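Local coordinates for protein ABC transporter (Thermotoga maritima, PDB 1JI0) that binds ATP and probably hydrolyses it to drive the uptake of branched-chain amino acids across the membrane, at residues A21-L27 with T46-S50; L203-G209 with G221-L227. All coordinates share one frame; numbering follows the deposited sequence.

Interaction 1: residues A21-L27 with T46-S50; sequences AIKGIDL and TTTLS. With ATP (adenosine-5'-triphosphate), chain B.
The hydroxyl OG1 of Thr47 donates to the alpha-phosphate oxygen O2A of ATP at 2.7 Å, while the methyl on the other branch of the same residue packs against strand 19-23. With chi1 at -62°, OG1 lies beside the backbone N and CG2 anti to it. One branch thereby serves the nucleotide, and Thr47 CG2 touches Ile22 CG1 at 3.9 Å, the two side chains running antiparallel, flank against flank; it also meets the CB of Ala21. Thr48 turns a different surface to the same strands. Thr48 OG1 is hydrogen-bonded to the carbonyl O of Gly44, one turn back in the Walker A (P-loop) region, and is roofed by apolar groups: Ile22 CD1 comes across it at 3.4 Å, with Ile25 CD1 at 3.8 Å. The buried hydroxyl is thus satisfied by a backbone carbonyl just before the helix. Thr48 CG2 reaches tip to tip toward Leu27 CD1, at 4.0 Å. Ile25 carries CG1 between backbone N and carbonyl carbon (chi1 60°), which brings CD1 forward to Thr48. Thr46 and Thr47 thus belong to the ATP site, while Thr48 faces the strands. These strands are shaped by two irregularities opposite strand 5-16: Ala21 and Ile22 form a classic beta bulge facing Val14, and Gly24 and Ile25 a G1 bulge facing Leu12. The axes of strand 21-23 and helix 46-50 make an angle of 77° and pass 8.6 Å apart, and the helix lies between the antiparallel sheet and strand 160-164, which Leu49 touches through Met162 and Asp164.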
ATOM      1  N   ALA A  21      15.586  -9.324   9.611  1.00 31.52           N
ATOM      2  CA  ALA A  21      15.045  -8.429   8.596  1.00 30.45           C
ATOM      3  C   ALA A  21      14.798  -6.982   9.024  1.00 30.80           C
ATOM      4  O   ALA A  21      15.318  -6.057   8.406  1.00 31.22           O
ATOM      5  CB  ALA A  21      13.771  -9.024   8.031  1.00 29.00           C
ATOM      6  N   ILE A  22      13.990  -6.786  10.063  1.00 29.68           N
ATOM      7  CA  ILE A  22      13.694  -5.444  10.551  1.00 27.54           C
ATOM      8  C   ILE A  22      14.337  -5.294  11.919  1.00 27.76           C
ATOM      9  O   ILE A  22      14.084  -6.094  12.814  1.00 27.00           O
ATOM     10  CB  ILE A  22      12.178  -5.209  10.661  1.00 28.03           C
ATOM     11  CG1 ILE A  22      11.495  -5.525   9.328  1.00 25.98           C
ATOM     12  CG2 ILE A  22      11.911  -3.767  11.050  1.00 26.68           C
ATOM     13  CD1 ILE A  22      11.986  -4.675   8.162  1.00 28.35           C
ATOM     14  N   LYS A  23      15.164  -4.269  12.082  1.00 28.26           N
ATOM     15  CA  LYS A  23      15.868  -4.069  13.342  1.00 30.58           C
ATOM     16  C   LYS A  23      15.450  -2.875  14.195  1.00 29.60           C
ATOM     17  O   LYS A  23      16.264  -2.002  14.463  1.00 29.88           O
ATOM     18  CB  LYS A  23      17.366  -3.976  13.064  1.00 32.11           C
ATOM     19  CG  LYS A  23      17.868  -5.051  12.114  1.00 35.11           C
ATOM     20  CD  LYS A  23      19.311  -4.806  11.732  1.00 37.54           C
ATOM     21  CE  LYS A  23      19.806  -5.852  10.753  1.00 37.80           C
ATOM     22  NZ  LYS A  23      21.189  -5.544  10.319  1.00 39.29           N
ATOM     23  N   GLY A  24      14.192  -2.849  14.625  1.00 30.39           N
ATOM     24  CA  GLY A  24      13.706  -1.771  15.480  1.00 31.04           C
ATOM     25  C   GLY A  24      13.345  -0.467  14.792  1.00 30.21           C
ATOM     26  O   GLY A  24      13.939   0.570  15.071  1.00 32.82           O
ATOM     27  N   ILE A  25      12.366  -0.500  13.901  1.00 29.07           N
ATOM     28  CA  ILE A  25      11.968   0.713  13.199  1.00 27.61           C
ATOM     29  C   ILE A  25      10.717   1.338  13.812  1.00 27.62           C
ATOM     30  O   ILE A  25       9.929   0.651  14.465  1.00 25.98           O
ATOM     31  CB  ILE A  25      11.682   0.424  11.711  1.00 27.31           C
ATOM     32  CG1 ILE A  25      10.546  -0.594  11.596  1.00 24.32           C
ATOM     33  CG2 ILE A  25      12.958  -0.082  11.018  1.00 26.10           C
ATOM     34  CD1 ILE A  25       9.998  -0.727  10.209  1.00 22.81           C
ATOM     35  N   ASP A  26      10.555   2.645  13.598  1.00 27.45           N
ATOM     36  CA  ASP A  26       9.391   3.393  14.083  1.00 27.21           C
ATOM     37  C   ASP A  26       8.773   4.086  12.868  1.00 25.76           C
ATOM     38  O   ASP A  26       9.495   4.622  12.035  1.00 26.38           O
ATOM     39  CB  ASP A  26       9.809   4.464  15.093  1.00 29.35           C
ATOM     40  CG  ASP A  26      10.531   3.887  16.301  1.00 32.93           C
ATOM     41  OD1 ASP A  26       9.914   3.121  17.072  1.00 32.51           O
ATOM     42  OD2 ASP A  26      11.727   4.209  16.471  1.00 35.67           O
ATOM     43  N   LEU A  27       7.449   4.071  12.769  1.00 25.84           N
ATOM     44  CA  LEU A  27       6.749   4.715  11.658  1.00 24.90           C
ATOM     45  C   LEU A  27       5.382   5.171  12.118  1.00 23.66           C
ATOM     46  O   LEU A  27       4.791   4.561  13.000  1.00 24.00           O
ATOM     47  CB  LEU A  27       6.478   3.743  10.510  1.00 26.75           C
ATOM     48  CG  LEU A  27       7.485   2.807   9.868  1.00 27.42           C
ATOM     49  CD1 LEU A  27       6.699   1.765   9.065  1.00 26.31           C
ATOM     50  CD2 LEU A  27       8.441   3.581   8.982  1.00 28.91           C
ATOM     51  N   THR A  46       8.693  -5.249   2.129  1.00 28.36           N
ATOM     52  CA  THR A  46       7.580  -6.200   2.119  1.00 28.04           C
ATOM     53  C   THR A  46       7.421  -6.838   3.495  1.00 26.59           C
ATOM     54  O   THR A  46       6.306  -7.100   3.938  1.00 27.03           O
ATOM     55  CB  THR A  46       7.804  -7.327   1.087  1.00 27.79           C
ATOM     56  OG1 THR A  46       7.727  -6.783  -0.231  1.00 31.67           O
ATOM     57  CG2 THR A  46       6.740  -8.418   1.224  1.00 27.78           C
ATOM     58  N   THR A  47       8.541  -7.088   4.160  1.00 25.56           N
ATOM     59  CA  THR A  47       8.510  -7.684   5.484  1.00 26.02           C
ATOM     60  C   THR A  47       7.763  -6.739   6.426  1.00 25.65           C
ATOM     61  O   THR A  47       6.946  -7.180   7.230  1.00 27.12           O
ATOM     62  CB  THR A  47       9.936  -7.942   6.010  1.00 25.71           C
ATOM     63  OG1 THR A  47      10.598  -8.869   5.141  1.00 26.27           O
ATOM     64  CG2 THR A  47       9.899  -8.536   7.421  1.00 26.25           C
ATOM     65  N   THR A  48       8.024  -5.439   6.307  1.00 25.34           N
ATOM     66  CA  THR A  48       7.348  -4.466   7.158  1.00 24.31           C
ATOM     67  C   THR A  48       5.841  -4.553   6.979  1.00 24.14           C
ATOM     68  O   THR A  48       5.104  -4.622   7.964  1.00 23.45           O
ATOM     69  CB  THR A  48       7.823  -3.030   6.862  1.00 23.67           C
ATOM     70  OG1 THR A  48       9.220  -2.932   7.164  1.00 23.07           O
ATOM     71  CG2 THR A  48       7.055  -2.017   7.710  1.00 22.95           C
ATOM     72  N   LEU A  49       5.384  -4.570   5.728  1.00 23.56           N
ATOM     73  CA  LEU A  49       3.954  -4.653   5.446  1.00 24.63           C
ATOM     74  C   LEU A  49       3.378  -5.989   5.905  1.00 26.24           C
ATOM     75  O   LEU A  49       2.234  -6.055   6.371  1.00 28.32           O
ATOM     76  CB  LEU A  49       3.676  -4.495   3.948  1.00 23.39           C
ATOM     77  CG  LEU A  49       4.040  -3.194   3.232  1.00 23.50           C
ATOM     78  CD1 LEU A  49       3.532  -3.266   1.805  1.00 23.44           C
ATOM     79  CD2 LEU A  49       3.418  -2.003   3.933  1.00 22.70           C
ATOM     80  N   SER A  50       4.162  -7.054   5.748  1.00 26.60           N
ATOM     81  CA  SER A  50       3.723  -8.384   6.153  1.00 27.25           C
ATOM     82  C   SER A  50       3.537  -8.429   7.660  1.00 26.86           C
ATOM     83  O   SER A  50       2.557  -8.985   8.148  1.00 27.02           O
ATOM     84  CB  SER A  50       4.741  -9.444   5.724  1.00 27.38           C
ATOM     85  OG  SER A  50       4.725  -9.615   4.312  1.00 29.31           O
TER
HETATM   86  PG  ATP B 302      10.039  -6.642  -2.094  1.00 70.00           P
HETATM   87  O1G ATP B 302      10.369  -6.752  -3.527  1.00 69.47           O
HETATM   88  O2G ATP B 302       9.224  -5.462  -1.733  1.00 68.09           O
HETATM   89  O3G ATP B 302       9.629  -7.955  -1.481  1.00 68.82           O
HETATM   90  PB  ATP B 302      11.800  -5.798   0.107  1.00 66.57           P
HETATM   91  O1B ATP B 302      12.986  -4.886   0.081  1.00 65.92           O
HETATM   92  O2B ATP B 302      10.575  -5.322   0.725  1.00 68.44           O
HETATM   93  O3B ATP B 302      11.458  -6.255  -1.421  1.00 68.92           O
HETATM   94  PA  ATP B 302      11.872  -8.143   1.875  1.00 70.53           P
HETATM   95  O1A ATP B 302      10.618  -8.816   1.506  1.00 69.94           O
HETATM   96  O2A ATP B 302      11.963  -7.534   3.227  1.00 70.86           O
HETATM   97  O3A ATP B 302      12.300  -7.130   0.713  1.00 69.18           O
HETATM   98  O5' ATP B 302      13.031  -9.175   1.693  1.00 71.84           O
HETATM   99  C5' ATP B 302      14.392  -8.809   1.936  1.00 72.64           C
HETATM  100  C4' ATP B 302      14.913  -9.401   3.194  1.00 73.23           C
HETATM  101  O4' ATP B 302      14.951 -10.846   3.007  1.00 73.93           O
HETATM  102  C3' ATP B 302      16.342  -9.005   3.469  1.00 73.75           C
HETATM  103  O3' ATP B 302      16.470  -8.580   4.840  1.00 74.16           O
HETATM  104  C2' ATP B 302      17.127 -10.246   3.155  1.00 73.73           C
HETATM  105  O2' ATP B 302      18.329 -10.384   3.906  1.00 73.27           O
HETATM  106  C1' ATP B 302      16.149 -11.346   3.602  1.00 74.09           C
HETATM  107  N9  ATP B 302      16.416 -12.744   3.091  1.00 75.11           N
HETATM  108  C8  ATP B 302      15.494 -13.690   2.690  1.00 75.40           C
HETATM  109  N7  ATP B 302      15.995 -14.829   2.299  1.00 75.54           N
HETATM  110  C5  ATP B 302      17.360 -14.633   2.452  1.00 75.59           C
HETATM  111  C6  ATP B 302      18.486 -15.478   2.212  1.00 75.57           C
HETATM  112  N6  ATP B 302      18.325 -16.709   1.756  1.00 75.90           N
HETATM  113  N1  ATP B 302      19.737 -15.000   2.460  1.00 75.85           N
HETATM  114  C2  ATP B 302      19.883 -13.751   2.923  1.00 75.93           C
HETATM  115  N3  ATP B 302      18.912 -12.852   3.193  1.00 75.55           N
HETATM  116  C4  ATP B 302      17.644 -13.368   2.931  1.00 75.45           C

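Interaction 2: residues L203-G209 with G221-L227; sequences LKVAHYG and GKASELL
Tyr208 lays its ring over the backbone of Gly221 at the end of a beta hairpin, strands 208-213 and 216-222, where helix 199-205 enters and helix 223-227 leaves. Gly209 and Gly221 form an antiparallel hydrogen-bonded pair, with Gly209 N 2.9 Å from Gly221 O and Gly221 N 3.0 Å from Gly209 O. Tyr208 and Lys222 are the adjoining non-hydrogen-bonded pair. The ring stands there because its CG is anti to the backbone N (chi1 -160°); Tyr208 CE1 comes within 3.4 Å of Gly221 CA, and OH is hydrogen-bonded to Glu220. An alanine here would remove the ring, and the peptide of Gly221 would probably lose its cover and Glu220 a partner. Packing is tight where helix 223-227 begins. Ala223 CB is wedged against two carbonyls, 3.0 Å from Ala206 O and 3.2 Å from Leu203 O, and Ala223 N gives a nearly straight bond (173°) to His207 O. Leucines complete this side: the side chains of Leu203 and Leu226 are set nearly perpendicular, meeting through their CD2 and CD1 methyls, and Leu227 lies alongside Leu203, Leu227 CD2 being 3.7 Å from Leu203 CB. Leu226 CD1 also rests on Gly209 O, so close to the Gly209 backbone that a CB there would collide with it. The margin facing solvent is looser. Lys222, at the N-cap position, runs out fully extended, with its CG merely brushing His207 O, and Lys204 grazes Leu227. Here one water links the two segments, accepting from Ser224 N at 2.9 Å and donating to Ala206 O at 3.3 Å.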
ATOM      1  N   LEU A 203       7.940   9.379  -3.738  1.00 19.99           N
ATOM      2  CA  LEU A 203       8.128  10.630  -3.011  1.00 20.21           C
ATOM      3  C   LEU A 203       7.347  11.799  -3.615  1.00 20.44           C
ATOM      4  O   LEU A 203       6.956  12.724  -2.898  1.00 21.29           O
ATOM      5  CB  LEU A 203       9.614  10.978  -2.930  1.00 20.13           C
ATOM      6  CG  LEU A 203      10.417  10.085  -1.983  1.00 22.02           C
ATOM      7  CD1 LEU A 203      11.908  10.404  -2.106  1.00 21.66           C
ATOM      8  CD2 LEU A 203       9.920  10.291  -0.549  1.00 21.10           C
ATOM      9  N   LYS A 204       7.110  11.767  -4.923  1.00 21.48           N
ATOM     10  CA  LYS A 204       6.357  12.841  -5.570  1.00 23.28           C
ATOM     11  C   LYS A 204       4.879  12.870  -5.174  1.00 24.57           C
ATOM     12  O   LYS A 204       4.242  13.927  -5.202  1.00 26.33           O
ATOM     13  CB  LYS A 204       6.486  12.733  -7.092  1.00 26.17           C
ATOM     14  CG  LYS A 204       7.899  12.997  -7.599  1.00 28.66           C
ATOM     15  CD  LYS A 204       8.043  12.721  -9.094  1.00 31.33           C
ATOM     16  CE  LYS A 204       7.272  13.723  -9.933  1.00 32.89           C
ATOM     17  NZ  LYS A 204       7.481  13.460 -11.382  1.00 34.42           N
ATOM     18  N   VAL A 205       4.321  11.723  -4.799  1.00 24.45           N
ATOM     19  CA  VAL A 205       2.912  11.687  -4.414  1.00 22.91           C
ATOM     20  C   VAL A 205       2.681  11.637  -2.914  1.00 20.97           C
ATOM     21  O   VAL A 205       1.601  11.970  -2.440  1.00 20.04           O
ATOM     22  CB  VAL A 205       2.169  10.486  -5.054  1.00 23.82           C
ATOM     23  CG1 VAL A 205       2.243  10.590  -6.553  1.00 27.69           C
ATOM     24  CG2 VAL A 205       2.754   9.166  -4.557  1.00 25.24           C
ATOM     25  N   ALA A 206       3.705  11.246  -2.166  1.00 20.74           N
ATOM     26  CA  ALA A 206       3.581  11.123  -0.724  1.00 22.04           C
ATOM     27  C   ALA A 206       3.687  12.420   0.066  1.00 22.29           C
ATOM     28  O   ALA A 206       4.251  13.412  -0.398  1.00 23.30           O
ATOM     29  CB  ALA A 206       4.621  10.129  -0.206  1.00 21.38           C
ATOM     30  N   HIS A 207       3.131  12.395   1.272  1.00 21.26           N
ATOM     31  CA  HIS A 207       3.204  13.528   2.177  1.00 20.59           C
ATOM     32  C   HIS A 207       4.458  13.386   3.020  1.00 21.63           C
ATOM     33  O   HIS A 207       5.142  14.368   3.318  1.00 21.09           O
ATOM     34  CB  HIS A 207       2.002  13.561   3.120  1.00 20.33           C
ATOM     35  CG  HIS A 207       0.703  13.817   2.428  1.00 23.59           C
ATOM     36  ND1 HIS A 207      -0.082  12.806   1.919  1.00 23.30           N
ATOM     37  CD2 HIS A 207       0.078  14.975   2.112  1.00 24.05           C
ATOM     38  CE1 HIS A 207      -1.135  13.330   1.316  1.00 24.63           C
ATOM     39  NE2 HIS A 207      -1.060  14.646   1.418  1.00 26.71           N
ATOM     40  N   TYR A 208       4.749  12.144   3.397  1.00 21.35           N
ATOM     41  CA  TYR A 208       5.884  11.844   4.263  1.00 20.13           C
ATOM     42  C   TYR A 208       6.557  10.575   3.777  1.00 19.44           C
ATOM     43  O   TYR A 208       5.905   9.707   3.199  1.00 19.69           O
ATOM     44  CB  TYR A 208       5.373  11.638   5.690  1.00 19.42           C
ATOM     45  CG  TYR A 208       6.415  11.796   6.769  1.00 20.42           C
ATOM     46  CD1 TYR A 208       6.731  13.055   7.275  1.00 20.71           C
ATOM     47  CD2 TYR A 208       7.081  10.685   7.289  1.00 19.93           C
ATOM     48  CE1 TYR A 208       7.685  13.208   8.280  1.00 20.73           C
ATOM     49  CE2 TYR A 208       8.039  10.821   8.291  1.00 20.17           C
ATOM     50  CZ  TYR A 208       8.335  12.085   8.784  1.00 22.02           C
ATOM     51  OH  TYR A 208       9.269  12.225   9.789  1.00 20.47           O
ATOM     52  N   GLY A 209       7.857  10.464   4.019  1.00 18.31           N
ATOM     53  CA  GLY A 209       8.579   9.283   3.588  1.00 18.60           C
ATOM     54  C   GLY A 209       9.570   8.761   4.612  1.00 19.25           C
ATOM     55  O   GLY A 209      10.024   9.498   5.492  1.00 19.02           O
ATOM     56  N   GLY A 221      11.027  12.068   6.749  1.00 21.76           N
ATOM     57  CA  GLY A 221      10.641  13.464   6.677  1.00 21.28           C
ATOM     58  C   GLY A 221       9.657  13.767   5.575  1.00 21.34           C
ATOM     59  O   GLY A 221       9.322  12.898   4.782  1.00 21.41           O
ATOM     60  N   LYS A 222       9.186  15.009   5.544  1.00 22.09           N
ATOM     61  CA  LYS A 222       8.258  15.473   4.521  1.00 21.57           C
ATOM     62  C   LYS A 222       8.814  15.041   3.167  1.00 21.49           C
ATOM     63  O   LYS A 222      10.010  15.186   2.904  1.00 19.38           O
ATOM     64  CB  LYS A 222       8.147  17.001   4.600  1.00 23.80           C
ATOM     65  CG  LYS A 222       7.256  17.633   3.553  1.00 28.21           C
ATOM     66  CD  LYS A 222       7.119  19.132   3.808  1.00 30.99           C
ATOM     67  CE  LYS A 222       6.228  19.793   2.768  1.00 33.65           C
ATOM     68  NZ  LYS A 222       6.112  21.260   3.024  1.00 37.74           N
ATOM     69  N   ALA A 223       7.949  14.498   2.313  1.00 20.80           N
ATOM     70  CA  ALA A 223       8.368  14.012   1.002  1.00 23.16           C
ATOM     71  C   ALA A 223       9.124  15.023   0.145  1.00 24.39           C
ATOM     72  O   ALA A 223      10.170  14.705  -0.414  1.00 23.15           O
ATOM     73  CB  ALA A 223       7.154  13.490   0.229  1.00 24.69           C
ATOM     74  N   SER A 224       8.594  16.238   0.033  1.00 25.29           N
ATOM     75  CA  SER A 224       9.243  17.258  -0.781  1.00 26.59           C
ATOM     76  C   SER A 224      10.667  17.514  -0.294  1.00 27.05           C
ATOM     77  O   SER A 224      11.567  17.749  -1.099  1.00 27.84           O
ATOM     78  CB  SER A 224       8.434  18.551  -0.755  1.00 26.93           C
ATOM     79  OG  SER A 224       8.351  19.077   0.557  1.00 29.81           O
ATOM     80  N   GLU A 225      10.871  17.452   1.019  1.00 26.57           N
ATOM     81  CA  GLU A 225      12.197  17.660   1.593  1.00 26.64           C
ATOM     82  C   GLU A 225      13.164  16.498   1.315  1.00 26.13           C
ATOM     83  O   GLU A 225      14.355  16.712   1.084  1.00 25.21           O
ATOM     84  CB  GLU A 225      12.066  17.911   3.095  1.00 29.19           C
ATOM     85  CG  GLU A 225      11.671  19.341   3.393  1.00 33.56           C
ATOM     86  CD  GLU A 225      11.264  19.571   4.831  1.00 36.88           C
ATOM     87  OE1 GLU A 225      11.821  18.914   5.738  1.00 36.71           O
ATOM     88  OE2 GLU A 225      10.386  20.434   5.055  1.00 39.05           O
ATOM     89  N   LEU A 226      12.662  15.267   1.332  1.00 23.73           N
ATOM     90  CA  LEU A 226      13.518  14.123   1.046  1.00 22.50           C
ATOM     91  C   LEU A 226      14.023  14.194  -0.399  1.00 23.22           C
ATOM     92  O   LEU A 226      15.135  13.768  -0.697  1.00 23.25           O
ATOM     93  CB  LEU A 226      12.754  12.822   1.281  1.00 21.46           C
ATOM     94  CG  LEU A 226      12.369  12.580   2.744  1.00 21.87           C
ATOM     95  CD1 LEU A 226      11.558  11.300   2.871  1.00 22.43           C
ATOM     96  CD2 LEU A 226      13.648  12.497   3.585  1.00 22.60           C
ATOM     97  N   LEU A 227      13.202  14.740  -1.290  1.00 24.33           N
ATOM     98  CA  LEU A 227      13.575  14.880  -2.696  1.00 26.49           C
ATOM     99  C   LEU A 227      14.732  15.871  -2.872  1.00 27.78           C
ATOM    100  O   LEU A 227      15.471  15.807  -3.854  1.00 29.39           O
ATOM    101  CB  LEU A 227      12.369  15.353  -3.512  1.00 25.84           C
ATOM    102  CG  LEU A 227      11.315  14.288  -3.816  1.00 24.08           C
ATOM    103  CD1 LEU A 227      10.078  14.943  -4.391  1.00 26.21           C
ATOM    104  CD2 LEU A 227      11.888  13.277  -4.778  1.00 21.34           C
TER
HETATM  105  O   HOH W   1       5.740  16.202   0.430  1.00 37.24           O

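In the fold
Both segments of interaction 1 precede those of interaction 2 in the sequence. Their centres lie 19 Å apart and their nearest atoms about 7 Å, so they do not touch, yet strand 208-213 relates them: Gly209 belongs to interaction 2, while Tyr210 and Leu212 further along touch Leu27 and Ile25 of interaction 1. Strand 34-38, which leads into the P-loop and helix 45-52, neighbours 208-213 in the mixed sheet and carries Thr36 and Ile38 against Leu203. Interaction 1 thus backs the nucleotide site, and interaction 2 closes the sheet's outer hairpin with its flanking helices, both within the single ATP-binding ABC domain.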